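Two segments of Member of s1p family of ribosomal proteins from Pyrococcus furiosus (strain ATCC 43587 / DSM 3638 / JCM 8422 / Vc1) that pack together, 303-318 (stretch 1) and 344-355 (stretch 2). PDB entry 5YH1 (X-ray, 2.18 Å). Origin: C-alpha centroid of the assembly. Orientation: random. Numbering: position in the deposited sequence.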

# COMPACT_ATOMS: atom_id res chain seq x y z
N LYS A 303 10.52 -8.78 22.46
CA LYS A 303 9.30 -9.13 21.70
C LYS A 303 9.15 -10.63 21.54
O LYS A 303 8.07 -11.17 21.73
CB LYS A 303 9.31 -8.51 20.31
CG LYS A 303 9.06 -7.02 20.28
CD LYS A 303 9.04 -6.55 18.84
CE LYS A 303 8.97 -5.05 18.77
NZ LYS A 303 8.70 -4.57 17.38
N GLN A 304 10.24 -11.31 21.19
CA GLN A 304 10.18 -12.76 21.00
C GLN A 304 9.83 -13.48 22.31
O GLN A 304 9.00 -14.37 22.31
CB GLN A 304 11.48 -13.29 20.41
CG GLN A 304 11.71 -12.83 18.97
CD GLN A 304 12.93 -13.46 18.33
OE1 GLN A 304 13.48 -14.42 18.84
NE2 GLN A 304 13.35 -12.91 17.19
N GLU A 305 10.46 -13.08 23.41
CA GLU A 305 10.18 -13.69 24.71
C GLU A 305 8.74 -13.47 25.17
O GLU A 305 8.10 -14.38 25.68
CB GLU A 305 11.13 -13.15 25.78
CG GLU A 305 12.54 -13.68 25.62
CD GLU A 305 13.53 -13.03 26.56
OE1 GLU A 305 13.26 -11.94 27.11
OE2 GLU A 305 14.61 -13.63 26.74
N LYS A 306 8.26 -12.24 24.97
CA LYS A 306 6.88 -11.88 25.33
C LYS A 306 5.89 -12.72 24.55
O LYS A 306 4.97 -13.30 25.12
CB LYS A 306 6.60 -10.40 25.02
CG LYS A 306 6.19 -9.56 26.21
CD LYS A 306 7.41 -8.95 26.90
N VAL A 307 6.06 -12.77 23.23
CA VAL A 307 5.10 -13.48 22.38
C VAL A 307 5.17 -14.98 22.68
O VAL A 307 4.15 -15.64 22.82
CB VAL A 307 5.28 -13.14 20.87
CG1 VAL A 307 6.54 -13.77 20.30
CG2 VAL A 307 4.08 -13.61 20.06
N LEU A 308 6.37 -15.51 22.86
CA LEU A 308 6.52 -16.92 23.18
C LEU A 308 5.82 -17.28 24.50
O LEU A 308 5.07 -18.25 24.56
CB LEU A 308 8.00 -17.30 23.25
CG LEU A 308 8.30 -18.79 23.38
CD1 LEU A 308 7.68 -19.59 22.24
CD2 LEU A 308 9.81 -18.99 23.43
N LYS A 309 6.05 -16.48 25.53
CA LYS A 309 5.39 -16.70 26.82
C LYS A 309 3.86 -16.72 26.73
O LYS A 309 3.21 -17.54 27.38
CB LYS A 309 5.83 -15.63 27.83
CG LYS A 309 5.37 -15.93 29.24
CD LYS A 309 5.80 -14.86 30.21
CE LYS A 309 5.22 -15.14 31.59
NZ LYS A 309 5.64 -14.08 32.55
N ALA A 310 3.30 -15.84 25.92
CA ALA A 310 1.84 -15.75 25.77
C ALA A 310 1.25 -16.87 24.91
O ALA A 310 0.10 -17.28 25.14
CB ALA A 310 1.46 -14.39 25.21
N VAL A 311 2.01 -17.34 23.91
CA VAL A 311 1.49 -18.29 22.92
C VAL A 311 1.70 -19.76 23.31
O VAL A 311 0.86 -20.62 23.01
CB VAL A 311 2.14 -18.02 21.53
CG1 VAL A 311 1.70 -19.06 20.51
CG2 VAL A 311 1.75 -16.63 21.03
N LEU A 312 2.81 -20.03 23.97
CA LEU A 312 3.20 -21.40 24.35
C LEU A 312 2.13 -22.21 25.08
O LEU A 312 1.97 -23.38 24.80
CB LEU A 312 4.47 -21.34 25.21
CG LEU A 312 5.39 -22.53 25.25
CD1 LEU A 312 5.76 -23.00 23.84
CD2 LEU A 312 6.63 -22.13 26.04
N PRO A 313 1.39 -21.59 26.02
CA PRO A 313 0.30 -22.34 26.66
C PRO A 313 -0.77 -22.88 25.71
O PRO A 313 -1.52 -23.77 26.08
CB PRO A 313 -0.32 -21.31 27.61
CG PRO A 313 0.80 -20.40 27.94
CD PRO A 313 1.56 -20.27 26.64
N HIS A 314 -0.84 -22.34 24.49
CA HIS A 314 -1.82 -22.81 23.51
C HIS A 314 -1.25 -23.81 22.52
O HIS A 314 -1.97 -24.31 21.67
CB HIS A 314 -2.39 -21.60 22.77
CG HIS A 314 -3.02 -20.61 23.70
ND1 HIS A 314 -2.45 -19.39 23.98
CD2 HIS A 314 -4.12 -20.70 24.47
CE1 HIS A 314 -3.20 -18.76 24.87
NE2 HIS A 314 -4.23 -19.53 25.18
N VAL A 315 0.03 -24.14 22.64
CA VAL A 315 0.62 -25.15 21.76
C VAL A 315 0.29 -26.53 22.31
O VAL A 315 0.62 -26.81 23.45
CB VAL A 315 2.15 -24.97 21.65
CG1 VAL A 315 2.76 -26.02 20.72
CG2 VAL A 315 2.48 -23.57 21.17
N LYS A 316 -0.37 -27.36 21.53
CA LYS A 316 -0.56 -28.78 21.86
C LYS A 316 0.66 -29.55 21.37
O LYS A 316 1.04 -29.44 20.21
CB LYS A 316 -1.78 -29.36 21.17
CG LYS A 316 -3.12 -28.91 21.73
CD LYS A 316 -4.19 -29.97 21.46
CE LYS A 316 -5.56 -29.56 21.99
NZ LYS A 316 -6.54 -30.69 21.91
N SER A 317 1.26 -30.34 22.26
CA SER A 317 2.42 -31.18 21.94
C SER A 317 2.13 -32.61 22.36
O SER A 317 1.92 -32.87 23.54
CB SER A 317 3.67 -30.68 22.67
OG SER A 317 4.83 -31.38 22.25
N VAL A 318 2.10 -33.53 21.40
CA VAL A 318 1.88 -34.94 21.70
C VAL A 318 2.99 -35.79 21.09
O VAL A 318 3.45 -35.53 19.97
CB VAL A 318 0.50 -35.45 21.22
CG1 VAL A 318 -0.60 -34.66 21.91
CG2 VAL A 318 0.33 -35.33 19.71
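Stretch 2 344-355: GKLSGIIHDHFK

Stretch 2 is helical throughout, part of a longer helix that extends beyond both of its ends, and its backbone is held by i to i+4 hydrogen bonds running from Gly 348 N to Gly 344 O (3.3 Å) through Lys 355 N to His 351 O (2.9 Å). It lies across the helix that opens stretch 1, with an angle of 76° between their N-to-C directions (signed crossing angle -76°) and a closest approach of the axes of 10.4 Å. The backbones come nearest at Leu 308 and Ile 350, whose CA atoms are 6.8 Å apart. Beyond its helix, stretch 1 passes through a 3-10 segment, Leu 312 to His 314, and enters a strand; this turn carries Val 315 and Ser 317 to the C-terminal part of the stretch 2 helix. Together the two stretches bury 620 Å².

Apolar side chains make most of the contact. Ile 349 and Ile 350, adjacent on the helix, both meet Leu 308, whose CD1 lies 3.9 Å from Ile 349 CG2 and 4.0 Å from Ile 350 CG1. The CA-to-CB bond of Leu 308 points sideways, so it is the end of its side chain, in the tp rotamer, that reaches stretch 2. Ile 350 also packs against Val 311 (Val 311 CG1 to Ile 350 CD1, 3.9 Å) and Val 315 (Val 315 CG2 to Ile 350 CG2, 4.1 Å), thus bridging the helix and the segment that follows it. One turn earlier in stretch 2, Leu 346 CD1 approaches Val 307 CG2 at 4.1 Å.

The rings of His 353 and Phe 354 add a second group of contacts, to Leu 308, Leu 312 and Val 315. Leu 312 meets both rings: its CD2 makes a CH-pi contact over one face of His 353, 3.8 Å from the ring centroid and 27° off the ring normal, and its CD1 lies 3.8 Å from His 353 CD2 and 3.9 Å from Phe 354 CE1. That same Phe 354 CE1 is 3.8 Å from Val 315 CG1. His 353 is further packed by Leu 308, with Leu 308 CD2 at 4.1 Å from His 353 ND1.

Polar residues contribute through van der Waals contact, for no hydrogen bond or salt bridge joins the stretches. Gln 304 lays its aliphatic portion on Ile 349 (Gln 304 CG to Ile 349 CD1, 3.7 Å), and its NE2 is 3.6 Å from Lys 345 CE. Ser 317 OG sits 3.6 Å from Phe 354 CE2 and is hydrogen-bonded elsewhere in the structure.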

# COMPACT_ATOMS: atom_id res chain seq x y z
N GLY A 344 5.20 -17.18 10.01
CA GLY A 344 6.39 -17.94 9.68
C GLY A 344 7.47 -17.84 10.75
O GLY A 344 8.03 -18.85 11.18
N LYS A 345 7.75 -16.62 11.17
CA LYS A 345 8.77 -16.36 12.19
C LYS A 345 8.34 -16.90 13.55
O LYS A 345 9.15 -17.46 14.29
CB LYS A 345 9.03 -14.85 12.29
CG LYS A 345 10.04 -14.42 13.35
CD LYS A 345 11.44 -14.87 12.99
CE LYS A 345 12.38 -14.67 14.15
NZ LYS A 345 13.77 -15.08 13.81
N LEU A 346 7.06 -16.72 13.88
CA LEU A 346 6.51 -17.25 15.13
C LEU A 346 6.64 -18.76 15.22
O LEU A 346 7.02 -19.29 16.26
CB LEU A 346 5.03 -16.86 15.28
CG LEU A 346 4.31 -17.37 16.53
CD1 LEU A 346 5.03 -16.94 17.81
CD2 LEU A 346 2.88 -16.87 16.54
N SER A 347 6.30 -19.46 14.13
CA SER A 347 6.43 -20.91 14.10
C SER A 347 7.88 -21.34 14.35
O SER A 347 8.12 -22.34 15.01
CB SER A 347 5.94 -21.48 12.76
OG SER A 347 6.85 -21.15 11.72
N GLY A 348 8.83 -20.57 13.83
CA GLY A 348 10.24 -20.82 14.05
C GLY A 348 10.65 -20.65 15.51
O GLY A 348 11.45 -21.43 16.04
N ILE A 349 10.09 -19.63 16.16
CA ILE A 349 10.39 -19.34 17.56
C ILE A 349 9.84 -20.45 18.45
O ILE A 349 10.49 -20.86 19.40
CB ILE A 349 9.80 -17.98 17.98
CG1 ILE A 349 10.59 -16.84 17.33
CG2 ILE A 349 9.78 -17.81 19.49
CD1 ILE A 349 9.81 -15.54 17.29
N ILE A 350 8.63 -20.91 18.15
CA ILE A 350 8.02 -22.02 18.89
C ILE A 350 8.82 -23.30 18.64
O ILE A 350 9.16 -24.04 19.58
CB ILE A 350 6.55 -22.20 18.51
CG1 ILE A 350 5.72 -21.01 19.02
CG2 ILE A 350 5.98 -23.50 19.08
CD1 ILE A 350 4.39 -20.83 18.31
N HIS A 351 9.14 -23.55 17.37
CA HIS A 351 9.89 -24.74 17.00
C HIS A 351 11.25 -24.78 17.70
O HIS A 351 11.62 -25.82 18.26
CB HIS A 351 10.05 -24.80 15.48
CG HIS A 351 10.57 -26.11 14.99
ND1 HIS A 351 9.90 -27.30 15.19
CD2 HIS A 351 11.68 -26.42 14.27
CE1 HIS A 351 10.57 -28.28 14.62
NE2 HIS A 351 11.66 -27.77 14.05
N ASP A 352 11.97 -23.66 17.67
CA ASP A 352 13.27 -23.55 18.35
C ASP A 352 13.16 -23.86 19.83
O ASP A 352 14.05 -24.49 20.39
CB ASP A 352 13.87 -22.15 18.20
CG ASP A 352 14.36 -21.87 16.80
OD1 ASP A 352 14.50 -22.82 16.00
OD2 ASP A 352 14.57 -20.69 16.48
N HIS A 353 12.09 -23.40 20.45
CA HIS A 353 11.88 -23.65 21.88
C HIS A 353 11.79 -25.14 22.14
O HIS A 353 12.37 -25.64 23.10
CB HIS A 353 10.64 -22.94 22.37
CG HIS A 353 10.23 -23.32 23.76
ND1 HIS A 353 10.73 -22.70 24.88
CD2 HIS A 353 9.37 -24.27 24.20
CE1 HIS A 353 10.20 -23.24 25.96
NE2 HIS A 353 9.38 -24.20 25.58
N PHE A 354 11.06 -25.86 21.29
CA PHE A 354 10.90 -27.29 21.45
C PHE A 354 12.22 -28.02 21.16
O PHE A 354 12.52 -29.03 21.81
CB PHE A 354 9.72 -27.83 20.62
CG PHE A 354 8.39 -27.64 21.30
CD1 PHE A 354 7.66 -26.47 21.11
CD2 PHE A 354 7.90 -28.59 22.16
CE1 PHE A 354 6.45 -26.28 21.76
CE2 PHE A 354 6.69 -28.41 22.82
CZ PHE A 354 5.96 -27.25 22.62
N LYS A 355 13.02 -27.48 20.24
CA LYS A 355 14.36 -28.03 19.95
C LYS A 355 15.34 -27.84 21.11
O LYS A 355 16.08 -28.76 21.45
CB LYS A 355 14.93 -27.41 18.66
CG LYS A 355 14.41 -28.10 17.41
CD LYS A 355 14.42 -27.21 16.18
CE LYS A 355 15.73 -26.47 16.03
NZ LYS A 355 15.86 -25.91 14.66